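Local coordinates for anti-H(O) lectin 1 (Ulex europaeus, PDB 1FX5), which binds carbohydrate as an L-fucose-specific legume lectin with calcium and manganese sites, at residues A[29-34]-A[227-232]; A[41-46]-A[218-223]; A[48-53]-A[209-214]; A[76-81]-A[222-227]. All blocks are in the same frame, centred on the assembly; numbering follows the deposited sequence.

Interaction 1 (A[29-34]-A[227-232]); sequences TGVLQL and EVLNWY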
loop_
_atom_site.group_PDB
_atom_site.type_symbol
_atom_site.label_atom_id
_atom_site.label_comp_id
_atom_site.label_asym_id
_atom_site.label_seq_id
_atom_site.Cartn_x
_atom_site.Cartn_y
_atom_site.Cartn_z
ATOM N N THR A 29 -22.880 -6.471 1.705
ATOM C CA THR A 29 -23.267 -5.592 0.611
ATOM C C THR A 29 -22.074 -4.923 -0.082
ATOM O O THR A 29 -22.249 -4.276 -1.114
ATOM C CB THR A 29 -24.238 -4.502 1.099
ATOM O OG1 THR A 29 -23.848 -4.044 2.405
ATOM C CG2 THR A 29 -25.638 -5.057 1.187
ATOM N N GLY A 30 -20.870 -5.092 0.472
ATOM C CA GLY A 30 -19.668 -4.494 -0.103
ATOM C C GLY A 30 -19.402 -3.076 0.397
ATOM O O GLY A 30 -18.689 -2.309 -0.253
ATOM N N VAL A 31 -19.962 -2.751 1.565
ATOM C CA VAL A 31 -19.831 -1.442 2.213
ATOM C C VAL A 31 -18.934 -1.524 3.459
ATOM O O VAL A 31 -18.943 -2.532 4.173
ATOM C CB VAL A 31 -21.247 -0.935 2.629
ATOM C CG1 VAL A 31 -21.186 0.305 3.518
ATOM C CG2 VAL A 31 -22.041 -0.622 1.390
ATOM N N LEU A 32 -18.161 -0.471 3.716
ATOM C CA LEU A 32 -17.282 -0.435 4.883
ATOM C C LEU A 32 -18.080 0.184 6.047
ATOM O O LEU A 32 -18.409 1.374 6.025
ATOM C CB LEU A 32 -16.028 0.404 4.589
ATOM C CG LEU A 32 -15.083 0.754 5.751
ATOM C CD1 LEU A 32 -14.407 -0.493 6.284
ATOM C CD2 LEU A 32 -14.032 1.767 5.284
ATOM N N GLN A 33 -18.421 -0.642 7.040
ATOM C CA GLN A 33 -19.180 -0.204 8.208
ATOM C C GLN A 33 -18.220 0.167 9.339
ATOM O O GLN A 33 -17.563 -0.690 9.926
ATOM C CB GLN A 33 -20.142 -1.313 8.652
ATOM C CG GLN A 33 -21.145 -0.853 9.693
ATOM C CD GLN A 33 -22.082 -1.948 10.129
ATOM O OE1 GLN A 33 -23.260 -1.922 9.803
ATOM N NE2 GLN A 33 -21.571 -2.911 10.885
ATOM N N LEU A 34 -18.164 1.444 9.671
ATOM C CA LEU A 34 -17.270 1.904 10.717
ATOM C C LEU A 34 -17.606 1.499 12.158
ATOM O O LEU A 34 -16.719 1.385 12.999
ATOM C CB LEU A 34 -17.098 3.434 10.604
ATOM C CG LEU A 34 -16.641 3.954 9.223
ATOM C CD1 LEU A 34 -16.622 5.493 9.190
ATOM C CD2 LEU A 34 -15.269 3.367 8.857
ATOM N N GLU A 227 -21.485 4.559 7.367
ATOM C CA GLU A 227 -20.949 3.748 6.272
ATOM C C GLU A 227 -20.304 4.427 5.060
ATOM O O GLU A 227 -20.830 5.397 4.523
ATOM C CB GLU A 227 -22.082 2.832 5.823
ATOM C CG GLU A 227 -22.506 1.930 6.966
ATOM C CD GLU A 227 -23.894 1.376 6.833
ATOM O OE1 GLU A 227 -24.033 0.153 6.806
ATOM O OE2 GLU A 227 -24.864 2.150 6.801
ATOM N N VAL A 228 -19.183 3.872 4.616
ATOM C CA VAL A 228 -18.449 4.405 3.480
ATOM C C VAL A 228 -18.667 3.500 2.282
ATOM O O VAL A 228 -18.522 2.273 2.394
ATOM C CB VAL A 228 -16.928 4.522 3.798
ATOM C CG1 VAL A 228 -16.166 5.039 2.582
ATOM C CG2 VAL A 228 -16.702 5.468 4.993
ATOM N N LEU A 229 -18.977 4.114 1.137
ATOM C CA LEU A 229 -19.231 3.390 -0.106
ATOM C C LEU A 229 -18.030 3.141 -1.033
ATOM O O LEU A 229 -17.990 2.141 -1.756
ATOM C CB LEU A 229 -20.332 4.108 -0.890
ATOM C CG LEU A 229 -21.729 4.145 -0.277
ATOM C CD1 LEU A 229 -22.516 5.238 -0.941
ATOM C CD2 LEU A 229 -22.433 2.806 -0.430
ATOM N N ASN A 230 -17.125 4.107 -1.108
ATOM C CA ASN A 230 -15.945 3.984 -1.955
ATOM C C ASN A 230 -14.892 4.906 -1.392
ATOM O O ASN A 230 -15.184 5.721 -0.502
ATOM C CB ASN A 230 -16.253 4.362 -3.403
ATOM C CG ASN A 230 -17.073 5.629 -3.513
ATOM O OD1 ASN A 230 -16.705 6.681 -2.992
ATOM N ND2 ASN A 230 -18.220 5.521 -4.168
ATOM N N TRP A 231 -13.702 4.849 -1.970
ATOM C CA TRP A 231 -12.622 5.676 -1.483
ATOM C C TRP A 231 -11.500 5.777 -2.493
ATOM O O TRP A 231 -11.054 4.759 -3.031
ATOM C CB TRP A 231 -12.089 5.016 -0.205
ATOM C CG TRP A 231 -11.022 5.744 0.553
ATOM C CD1 TRP A 231 -10.750 7.094 0.529
ATOM C CD2 TRP A 231 -10.135 5.170 1.521
ATOM N NE1 TRP A 231 -9.752 7.385 1.432
ATOM C CE2 TRP A 231 -9.359 6.227 2.056
ATOM C CE3 TRP A 231 -9.928 3.866 1.997
ATOM C CZ2 TRP A 231 -8.391 6.017 3.048
ATOM C CZ3 TRP A 231 -8.968 3.658 2.982
ATOM C CH2 TRP A 231 -8.211 4.731 3.497
ATOM N N TYR A 232 -11.035 6.998 -2.720
ATOM C CA TYR A 232 -9.949 7.272 -3.646
ATOM C C TYR A 232 -8.936 8.121 -2.868
ATOM O O TYR A 232 -9.345 9.056 -2.152
ATOM C CB TYR A 232 -10.468 8.030 -4.868
ATOM C CG TYR A 232 -9.369 8.675 -5.673
ATOM C CD1 TYR A 232 -8.637 7.943 -6.605
ATOM C CD2 TYR A 232 -9.053 10.025 -5.495
ATOM C CE1 TYR A 232 -7.623 8.537 -7.348
ATOM C CE2 TYR A 232 -8.035 10.638 -6.229
ATOM C CZ TYR A 232 -7.324 9.889 -7.154
ATOM O OH TYR A 232 -6.318 10.491 -7.894
HETATM O O HOH W 1 -19.982 0.047 -1.992
#
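With chi1 at 170°, V31 CG1 is anti to the backbone N and comes against E227 CB. CG2 is then anti to the carbonyl carbon, so the two branches serve different partners. V31 CG1 lies 3.5 Å from E227 CB and also rests near V228 O; the V31 and E227 side chains cross at about a right angle. V31 CG2 meets L229 CD2 at 3.9 Å, with the two side chains alongside each other and pointing the same way. Two backbone bonds make L32 and V228 an antiparallel hydrogen-bonded pair: L32 N to V228 O at 3.1 Å and V228 N to L32 O at 3.0 Å. This joins the short strand 32-33 to strand 224-236 of the legume lectin fold. L32 and V228 send their side chains to one face, where L34 CD1 adds an apolar touch on V228 CG2. The other face carries Q33 and E227, extended side by side. Their amide and carboxylate planes are 35° apart, and Q33 OE1 stands 3.7 Å from E227 OE1. Q33 OE1 also takes a weak bond with T225 OG1. Past V31 a water donates to both G30 O (3.2 Å) and L229 O (2.9 Å). It serves two carbonyls where direct strand pairing has ended. The close Q33 OE1 and E227 OE1 pair is unlikely to add attraction; the backbone bonds, the bridging water and the aliphatic packing probably carry the contact.

Interaction 2 (A[41-46]-A[218-223]); sequences LPDETG and TYIGRQ. With NAG (2-acetamido-2-deoxy-beta-D-glucopyranose), chain C.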
loop_
_atom_site.group_PDB
_atom_site.type_symbol
_atom_site.label_atom_id
_atom_site.label_comp_id
_atom_site.label_asym_id
_atom_site.label_seq_id
_atom_site.Cartn_x
_atom_site.Cartn_y
_atom_site.Cartn_z
ATOM N N LEU A 41 -23.561 -3.996 23.182
ATOM C CA LEU A 41 -22.296 -3.271 22.973
ATOM C C LEU A 41 -22.078 -2.346 24.151
ATOM O O LEU A 41 -23.021 -2.065 24.880
ATOM C CB LEU A 41 -22.392 -2.395 21.714
ATOM C CG LEU A 41 -22.568 -3.047 20.341
ATOM C CD1 LEU A 41 -22.922 -1.961 19.344
ATOM C CD2 LEU A 41 -21.309 -3.828 19.905
ATOM N N PRO A 42 -20.837 -1.886 24.373
ATOM C CA PRO A 42 -20.527 -0.966 25.488
ATOM C C PRO A 42 -21.312 0.336 25.248
ATOM O O PRO A 42 -21.714 0.589 24.114
ATOM C CB PRO A 42 -19.033 -0.677 25.301
ATOM C CG PRO A 42 -18.526 -1.852 24.527
ATOM C CD PRO A 42 -19.631 -2.222 23.592
ATOM N N ASP A 43 -21.476 1.180 26.277
ATOM C CA ASP A 43 -22.210 2.454 26.140
ATOM C C ASP A 43 -21.594 3.320 25.033
ATOM O O ASP A 43 -22.317 3.894 24.201
ATOM C CB ASP A 43 -22.217 3.242 27.459
ATOM C CG ASP A 43 -23.171 2.655 28.502
ATOM O OD1 ASP A 43 -23.222 3.180 29.640
ATOM O OD2 ASP A 43 -23.875 1.668 28.199
ATOM N N GLU A 44 -20.272 3.479 25.083
ATOM C CA GLU A 44 -19.532 4.262 24.093
ATOM C C GLU A 44 -18.938 3.192 23.173
ATOM O O GLU A 44 -18.064 2.432 23.594
ATOM C CB GLU A 44 -18.439 5.104 24.777
ATOM C CG GLU A 44 -19.035 6.239 25.619
ATOM C CD GLU A 44 -18.013 7.072 26.380
ATOM O OE1 GLU A 44 -17.672 8.181 25.937
ATOM O OE2 GLU A 44 -17.584 6.643 27.454
ATOM N N THR A 45 -19.405 3.120 21.930
ATOM C CA THR A 45 -18.890 2.116 21.014
ATOM C C THR A 45 -18.438 2.706 19.666
ATOM O O THR A 45 -18.931 3.765 19.250
ATOM C CB THR A 45 -19.960 0.999 20.826
ATOM O OG1 THR A 45 -19.429 -0.065 20.031
ATOM C CG2 THR A 45 -21.210 1.545 20.172
ATOM N N GLY A 46 -17.475 2.047 19.009
ATOM C CA GLY A 46 -16.981 2.534 17.728
ATOM C C GLY A 46 -15.977 1.624 17.015
ATOM O O GLY A 46 -15.699 0.510 17.495
ATOM N N THR A 218 -20.675 5.880 18.160
ATOM C CA THR A 218 -22.008 6.227 18.627
ATOM C C THR A 218 -22.165 5.972 20.145
ATOM O O THR A 218 -21.240 5.478 20.799
ATOM C CB THR A 218 -23.059 5.456 17.810
ATOM O OG1 THR A 218 -24.359 6.041 18.003
ATOM C CG2 THR A 218 -23.064 3.981 18.202
ATOM N N TYR A 219 -23.332 6.287 20.695
ATOM C CA TYR A 219 -23.590 6.105 22.128
ATOM C C TYR A 219 -24.948 5.414 22.360
ATOM O O TYR A 219 -25.820 5.534 21.481
ATOM C CB TYR A 219 -23.602 7.504 22.726
ATOM C CG TYR A 219 -23.672 7.549 24.207
ATOM C CD1 TYR A 219 -24.837 7.978 24.844
ATOM C CD2 TYR A 219 -22.589 7.153 24.980
ATOM C CE1 TYR A 219 -24.920 8.012 26.196
ATOM C CE2 TYR A 219 -22.661 7.182 26.346
ATOM C CZ TYR A 219 -23.833 7.613 26.949
ATOM O OH TYR A 219 -23.925 7.661 28.314
ATOM N N ILE A 220 -25.157 4.725 23.507
ATOM C CA ILE A 220 -26.466 4.040 23.762
ATOM C C ILE A 220 -27.624 4.996 23.846
ATOM O O ILE A 220 -27.510 6.057 24.460
ATOM C CB ILE A 220 -26.601 3.224 25.090
ATOM C CG1 ILE A 220 -25.474 3.523 26.054
ATOM C CG2 ILE A 220 -26.859 1.742 24.800
ATOM C CD1 ILE A 220 -25.639 4.817 26.746
ATOM N N GLY A 221 -28.751 4.596 23.266
ATOM C CA GLY A 221 -29.926 5.448 23.297
ATOM C C GLY A 221 -30.035 6.400 22.126
ATOM O O GLY A 221 -31.090 6.994 21.909
ATOM N N ARG A 222 -28.956 6.559 21.366
ATOM C CA ARG A 222 -28.964 7.458 20.213
ATOM C C ARG A 222 -28.053 6.901 19.130
ATOM O O ARG A 222 -27.426 7.643 18.369
ATOM C CB ARG A 222 -28.565 8.893 20.633
ATOM C CG ARG A 222 -27.676 9.021 21.870
ATOM C CD ARG A 222 -28.122 10.161 22.846
ATOM N NE ARG A 222 -28.283 11.428 22.149
ATOM C CZ ARG A 222 -28.708 12.572 22.683
ATOM N NH1 ARG A 222 -29.032 12.667 23.961
ATOM N NH2 ARG A 222 -28.836 13.636 21.897
ATOM N N GLN A 223 -28.075 5.581 19.018
ATOM C CA GLN A 223 -27.271 4.857 18.062
ATOM C C GLN A 223 -27.546 5.087 16.603
ATOM O O GLN A 223 -28.681 5.227 16.189
ATOM C CB GLN A 223 -27.341 3.352 18.329
ATOM C CG GLN A 223 -26.841 2.936 19.705
ATOM C CD GLN A 223 -26.779 1.418 19.852
ATOM O OE1 GLN A 223 -27.488 0.682 19.156
ATOM N NE2 GLN A 223 -25.918 0.945 20.741
HETATM C C1 NAG C . -16.753 -4.143 20.092
HETATM C C2 NAG C . -16.454 -3.278 21.329
HETATM C C3 NAG C . -15.958 -4.200 22.459
HETATM C C4 NAG C . -17.011 -5.288 22.759
HETATM C C5 NAG C . -17.372 -6.042 21.460
HETATM C C6 NAG C . -18.551 -6.994 21.641
HETATM C C7 NAG C . -15.816 -1.002 20.729
HETATM C C8 NAG C . -14.670 -0.028 20.487
HETATM N N2 NAG C . -15.459 -2.247 21.061
HETATM O O3 NAG C . -15.693 -3.409 23.641
HETATM O O4 NAG C . -16.483 -6.232 23.729
HETATM O O5 NAG C . -17.758 -5.118 20.415
HETATM O O6 NAG C . -19.635 -6.352 22.309
HETATM O O7 NAG C . -16.985 -0.658 20.560
HETATM O O HOH W 2 -23.866 1.773 22.557
#
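T45 stands between T218 on the neighbouring strand and the N-acetylglucosamine of a glycan. Its CB is 3.4 Å from the sugar O7. From there the side chain forks. OG1, anti to the backbone N (chi1 -174°), donates to the sugar O7 at 2.6 Å. The backbone N of G46 gives the same O7 a second bond of 3.2 Å, so two donors grip the acetamide oxygen. The other branch, CG2, meets T218 CG2 at 3.6 Å, with the two threonine side chains parallel in direction and side by side. The hydroxyl of T218 is bonded to T86 O. T45 and T218 also form an antiparallel hydrogen-bonded pair through their backbones. The pair belongs to strands 44-59 and 209-219, neighbours in the curved front sheet of the legume lectin jelly roll. One pair further, past E44 and Y219, the chains leave the strands, and P42 and L41 line the glycan with T45. On the opposite face of the pairing, E44 CG reaches the edge of the Y219 ring, 3.7 Å from CD2. The E44 carboxylate turns to R102 in a salt bridge. I220 CD1 covers one face of the Y219 ring near its rim. D43 packs on I220, D43 OD2 being 3.3 Å from I220 CG1, and I220 N gives D43 O a weak bond of 3.0 Å. A water links P42 O to Q223 NE2, 2.9 Å from each.

Interaction 3 (A[48-53]-A[209-214]); sequences IARYIA and WVSVGF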
loop_
_atom_site.group_PDB
_atom_site.type_symbol
_atom_site.label_atom_id
_atom_site.label_comp_id
_atom_site.label_asym_id
_atom_site.label_seq_id
_atom_site.Cartn_x
_atom_site.Cartn_y
_atom_site.Cartn_z
ATOM N N ILE A 48 -12.452 1.550 13.784
ATOM C CA ILE A 48 -11.450 2.236 12.961
ATOM C C ILE A 48 -10.971 1.337 11.804
ATOM O O ILE A 48 -10.819 0.121 11.970
ATOM C CB ILE A 48 -10.184 2.604 13.811
ATOM C CG1 ILE A 48 -10.482 3.759 14.780
ATOM C CG2 ILE A 48 -8.993 2.936 12.899
ATOM C CD1 ILE A 48 -9.284 4.101 15.693
ATOM N N ALA A 49 -10.701 1.930 10.648
ATOM C CA ALA A 49 -10.229 1.173 9.491
ATOM C C ALA A 49 -9.171 2.019 8.777
ATOM O O ALA A 49 -9.410 3.186 8.478
ATOM C CB ALA A 49 -11.380 0.845 8.551
ATOM N N ARG A 50 -8.008 1.439 8.506
ATOM C CA ARG A 50 -6.930 2.168 7.832
ATOM C C ARG A 50 -6.354 1.356 6.708
ATOM O O ARG A 50 -6.410 0.119 6.757
ATOM C CB ARG A 50 -5.749 2.391 8.790
ATOM C CG ARG A 50 -6.101 2.664 10.225
ATOM C CD ARG A 50 -4.864 2.842 11.090
ATOM N NE ARG A 50 -5.197 2.794 12.511
ATOM C CZ ARG A 50 -4.603 3.520 13.453
ATOM N NH1 ARG A 50 -3.632 4.369 13.136
ATOM N NH2 ARG A 50 -4.995 3.407 14.715
ATOM N N TYR A 51 -5.774 2.029 5.713
ATOM C CA TYR A 51 -5.157 1.310 4.589
ATOM C C TYR A 51 -3.934 0.663 5.285
ATOM O O TYR A 51 -3.297 1.286 6.152
ATOM C CB TYR A 51 -4.728 2.259 3.447
ATOM C CG TYR A 51 -4.178 1.528 2.227
ATOM C CD1 TYR A 51 -2.877 1.747 1.797
ATOM C CD2 TYR A 51 -4.957 0.594 1.520
ATOM C CE1 TYR A 51 -2.354 1.062 0.705
ATOM C CE2 TYR A 51 -4.444 -0.107 0.412
ATOM C CZ TYR A 51 -3.136 0.140 0.011
ATOM O OH TYR A 51 -2.580 -0.505 -1.087
ATOM N N ILE A 52 -3.605 -0.570 4.904
ATOM C CA ILE A 52 -2.498 -1.288 5.516
ATOM C C ILE A 52 -1.065 -0.737 5.413
ATOM O O ILE A 52 -0.264 -0.929 6.323
ATOM C CB ILE A 52 -2.579 -2.808 5.154
ATOM C CG1 ILE A 52 -1.790 -3.633 6.162
ATOM C CG2 ILE A 52 -2.087 -3.061 3.741
ATOM C CD1 ILE A 52 -1.858 -5.121 5.892
ATOM N N ALA A 53 -0.758 -0.015 4.344
ATOM C CA ALA A 53 0.577 0.551 4.165
ATOM C C ALA A 53 0.693 2.005 4.664
ATOM O O ALA A 53 -0.175 2.821 4.366
ATOM C CB ALA A 53 0.949 0.515 2.677
ATOM N N TRP A 209 6.077 9.257 8.749
ATOM C CA TRP A 209 5.210 8.207 8.194
ATOM C C TRP A 209 3.936 8.106 9.029
ATOM O O TRP A 209 4.008 7.931 10.265
ATOM C CB TRP A 209 5.916 6.839 8.202
ATOM C CG TRP A 209 7.094 6.724 7.278
ATOM C CD1 TRP A 209 8.372 7.145 7.525
ATOM C CD2 TRP A 209 7.116 6.114 5.970
ATOM N NE1 TRP A 209 9.189 6.835 6.457
ATOM C CE2 TRP A 209 8.446 6.198 5.493
ATOM C CE3 TRP A 209 6.146 5.507 5.158
ATOM C CZ2 TRP A 209 8.832 5.693 4.236
ATOM C CZ3 TRP A 209 6.526 5.010 3.912
ATOM C CH2 TRP A 209 7.860 5.106 3.466
ATOM N N VAL A 210 2.782 8.189 8.362
ATOM C CA VAL A 210 1.481 8.107 9.043
ATOM C C VAL A 210 0.529 7.165 8.318
ATOM O O VAL A 210 0.747 6.832 7.154
ATOM C CB VAL A 210 0.752 9.505 9.112
ATOM C CG1 VAL A 210 1.569 10.514 9.892
ATOM C CG2 VAL A 210 0.466 10.036 7.706
ATOM N N SER A 211 -0.514 6.716 9.006
ATOM C CA SER A 211 -1.503 5.827 8.384
ATOM C C SER A 211 -2.697 6.740 8.047
ATOM O O SER A 211 -2.794 7.828 8.611
ATOM C CB SER A 211 -1.959 4.764 9.384
ATOM O OG SER A 211 -2.606 5.351 10.498
ATOM N N VAL A 212 -3.509 6.387 7.055
ATOM C CA VAL A 212 -4.680 7.205 6.702
ATOM C C VAL A 212 -5.874 6.252 6.860
ATOM O O VAL A 212 -5.747 5.053 6.551
ATOM C CB VAL A 212 -4.660 7.764 5.262
ATOM C CG1 VAL A 212 -3.494 8.725 5.080
ATOM C CG2 VAL A 212 -4.621 6.638 4.238
ATOM N N GLY A 213 -7.008 6.753 7.355
ATOM C CA GLY A 213 -8.170 5.896 7.535
ATOM C C GLY A 213 -9.380 6.638 8.062
ATOM O O GLY A 213 -9.409 7.873 8.045
ATOM N N PHE A 214 -10.346 5.896 8.596
ATOM C CA PHE A 214 -11.563 6.477 9.128
ATOM C C PHE A 214 -11.902 5.879 10.493
ATOM O O PHE A 214 -11.426 4.797 10.862
ATOM C CB PHE A 214 -12.779 6.139 8.231
ATOM C CG PHE A 214 -12.614 6.455 6.741
ATOM C CD1 PHE A 214 -12.122 5.489 5.860
ATOM C CD2 PHE A 214 -13.028 7.680 6.218
ATOM C CE1 PHE A 214 -12.048 5.737 4.488
ATOM C CE2 PHE A 214 -12.958 7.927 4.858
ATOM C CZ PHE A 214 -12.466 6.956 3.993
HETATM O O HOH W 3 -2.285 3.873 5.938
#
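R50 and G213 face each other where the two strands come closest, with only 3.9 Å between their CA atoms. G213 has no side chain to hold the backbones apart, and A49 O comes within 3.1 Å of G213 CA. A49 and F214 flank this point as an antiparallel hydrogen-bonded pair, A49 N to F214 O at 3.0 Å and F214 N to A49 O at 2.9 Å. Y51 N continues the pairing to V212 O. The R50 side chain runs extended from CG to NE and ends at S211. There R50 NH1 donates to S211 OG at 3.0 Å with an N-H...O angle of 159°, and the oxygen lies in the guanidinium plane. S211 OG is turned into the crowded position between the backbone N and the carbonyl carbon, chi1 63°. R50 NH2 is bonded to S98 OG, so this buried charge has more than one polar partner. Packing is looser toward A53. Only a 4.5 Å touch of Y51 CB on V212 CG2 joins side chains there. A water fills the bonding instead: it donates to Y51 O and A53 O and accepts from V212 N at 3.0 Å. The same end meets the second subunit, where Y51 packs on L4 and I52 on A53 of that chain. The segments belong to strands 44-59 and 209-219, neighbours in the curved front sheet that is typical of the legume lectin jelly roll.

Interaction 4 (A[76-81]-A[222-227]); sequences METSAN and RQATHE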
loop_
_atom_site.group_PDB
_atom_site.type_symbol
_atom_site.label_atom_id
_atom_site.label_comp_id
_atom_site.label_asym_id
_atom_site.label_seq_id
_atom_site.Cartn_x
_atom_site.Cartn_y
_atom_site.Cartn_z
ATOM N N MET A 76 -25.454 7.561 6.631
ATOM C CA MET A 76 -25.687 7.124 8.003
ATOM C C MET A 76 -27.118 6.605 8.122
ATOM O O MET A 76 -28.013 7.099 7.446
ATOM C CB MET A 76 -25.525 8.318 8.963
ATOM C CG MET A 76 -24.324 9.206 8.694
ATOM S SD MET A 76 -24.127 10.559 9.870
ATOM C CE MET A 76 -25.303 11.801 9.264
ATOM N N GLU A 77 -27.338 5.657 9.027
ATOM C CA GLU A 77 -28.669 5.087 9.239
ATOM C C GLU A 77 -28.961 5.092 10.720
ATOM O O GLU A 77 -28.078 4.782 11.523
ATOM C CB GLU A 77 -28.731 3.657 8.737
ATOM C CG GLU A 77 -28.185 3.505 7.357
ATOM C CD GLU A 77 -29.068 2.656 6.499
ATOM O OE1 GLU A 77 -30.094 3.203 6.015
ATOM O OE2 GLU A 77 -28.729 1.457 6.318
ATOM N N THR A 78 -30.204 5.392 11.081
ATOM C CA THR A 78 -30.589 5.424 12.482
ATOM C C THR A 78 -32.067 5.110 12.717
ATOM O O THR A 78 -32.913 5.411 11.881
ATOM C CB THR A 78 -30.265 6.806 13.100
ATOM O OG1 THR A 78 -30.497 6.774 14.515
ATOM C CG2 THR A 78 -31.119 7.888 12.482
ATOM N N SER A 79 -32.359 4.502 13.865
ATOM C CA SER A 79 -33.725 4.146 14.247
ATOM C C SER A 79 -34.216 5.137 15.306
ATOM O O SER A 79 -35.379 5.105 15.707
ATOM C CB SER A 79 -33.790 2.719 14.789
ATOM O OG SER A 79 -33.642 1.778 13.733
ATOM N N ALA A 80 -33.306 5.976 15.798
ATOM C CA ALA A 80 -33.635 6.979 16.805
ATOM C C ALA A 80 -33.997 8.260 16.056
ATOM O O ALA A 80 -33.919 8.316 14.828
ATOM C CB ALA A 80 -32.428 7.227 17.715
ATOM N N ASN A 81 -34.428 9.269 16.793
ATOM C CA ASN A 81 -34.798 10.563 16.224
ATOM C C ASN A 81 -33.466 11.098 15.623
ATOM O O ASN A 81 -32.452 11.179 16.332
ATOM C CB ASN A 81 -35.288 11.445 17.381
ATOM C CG ASN A 81 -35.673 12.840 16.948
ATOM O OD1 ASN A 81 -35.103 13.404 16.006
ATOM N ND2 ASN A 81 -36.626 13.427 17.666
ATOM N N ARG A 222 -28.956 6.559 21.366
ATOM C CA ARG A 222 -28.964 7.458 20.213
ATOM C C ARG A 222 -28.053 6.901 19.130
ATOM O O ARG A 222 -27.426 7.643 18.369
ATOM C CB ARG A 222 -28.565 8.893 20.633
ATOM C CG ARG A 222 -27.676 9.021 21.870
ATOM C CD ARG A 222 -28.122 10.161 22.846
ATOM N NE ARG A 222 -28.283 11.428 22.149
ATOM C CZ ARG A 222 -28.708 12.572 22.683
ATOM N NH1 ARG A 222 -29.032 12.667 23.961
ATOM N NH2 ARG A 222 -28.836 13.636 21.897
ATOM N N GLN A 223 -28.075 5.581 19.018
ATOM C CA GLN A 223 -27.271 4.857 18.062
ATOM C C GLN A 223 -27.546 5.087 16.603
ATOM O O GLN A 223 -28.681 5.227 16.189
ATOM C CB GLN A 223 -27.341 3.352 18.329
ATOM C CG GLN A 223 -26.841 2.936 19.705
ATOM C CD GLN A 223 -26.779 1.418 19.852
ATOM O OE1 GLN A 223 -27.488 0.682 19.156
ATOM N NE2 GLN A 223 -25.918 0.945 20.741
ATOM N N ALA A 224 -26.466 5.093 15.832
ATOM C CA ALA A 224 -26.506 5.282 14.390
ATOM C C ALA A 224 -25.260 4.598 13.817
ATOM O O ALA A 224 -24.238 4.468 14.510
ATOM C CB ALA A 224 -26.502 6.759 14.041
ATOM N N THR A 225 -25.376 4.062 12.609
ATOM C CA THR A 225 -24.254 3.402 11.967
ATOM C C THR A 225 -23.739 4.382 10.873
ATOM O O THR A 225 -24.520 5.147 10.305
ATOM C CB THR A 225 -24.666 2.017 11.410
ATOM O OG1 THR A 225 -23.523 1.391 10.795
ATOM C CG2 THR A 225 -25.797 2.158 10.400
ATOM N N HIS A 226 -22.423 4.409 10.644
ATOM C CA HIS A 226 -21.806 5.300 9.654
ATOM C C HIS A 226 -21.123 4.397 8.643
ATOM O O HIS A 226 -20.240 3.622 9.015
ATOM C CB HIS A 226 -20.812 6.233 10.371
ATOM C CG HIS A 226 -21.437 7.018 11.484
ATOM N ND1 HIS A 226 -21.546 6.529 12.770
ATOM C CD2 HIS A 226 -22.073 8.215 11.482
ATOM C CE1 HIS A 226 -22.230 7.386 13.511
ATOM N NE2 HIS A 226 -22.562 8.419 12.755
ATOM N N GLU A 227 -21.485 4.559 7.367
ATOM C CA GLU A 227 -20.949 3.748 6.272
ATOM C C GLU A 227 -20.304 4.427 5.060
ATOM O O GLU A 227 -20.830 5.397 4.523
ATOM C CB GLU A 227 -22.082 2.832 5.823
ATOM C CG GLU A 227 -22.506 1.930 6.966
ATOM C CD GLU A 227 -23.894 1.376 6.833
ATOM O OE1 GLU A 227 -24.033 0.153 6.806
ATOM O OE2 GLU A 227 -24.864 2.150 6.801
HETATM O O HOH W 4 -30.752 3.090 15.431
#
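M76 and H226 meet sulfur to ring edge. M76 SD lies 3.5 Å from H226 CD2 and 4.5 Å from the ring centroid, 76° off the ring normal, an edge-on Met-aromatic contact. CG anti to the carbonyl carbon and SD anti beyond it (chi2 -178°) bring the sulfur to the H226 edge. On the other face E77 lies beside T225 and points the same way, with E77 CB 3.7 Å from T225 CG2. The backbones of E77 and T225 form an antiparallel hydrogen-bonded pair. Further along, the E77 and E227 side chains cross at a slant, their carboxylate planes 32° apart. E77 OE2 is 4.0 Å from E227 OE2, and the contact buries E227 OE2 without a partner in the model. Two like charges so close may favour a proton on one of them. T78 aims its hydroxyl across the strands: OG1 donates to Q223 O at 2.9 Å. The same OG1 accepts from A80 N at 3.2 Å, an ST turn at T78. A water accepts from S79 N (2.7 Å) and donates to Q223 O, so that carbonyl is held by two donors. T225 OG1 is bonded to N35 O, and the M76 side chain also touches Y162. These segments are parts of strands 64-78 and 224-236, neighbours in the flat back sheet of the legume lectin fold, where 64-78 also pairs with 168-175 and 224-236 with 3-8.

In the fold
Interactions 1 and 4 share E227 and both use strand 224-236; their centres are 15 Å apart, and L34 N reaches H226 O at 3.1 Å. Interaction 2 lies about 10 Å (centre to centre) from interaction 4 and shares R222 and Q223 with it; T218 OG1 is 3.2 Å from A224 N. Interaction 3 uses the same two strands as interaction 2, but its centre is about 23 Å from that of interaction 2. It touches interaction 1 through the core, where W231 CD2 is 3.6 Å from F214 CE1, so the front and back sheets meet there. Only interaction 2 contributes glycan-pocket residues. The side chain of H226 is about 9 Å from that of D127, a ligand of both metals.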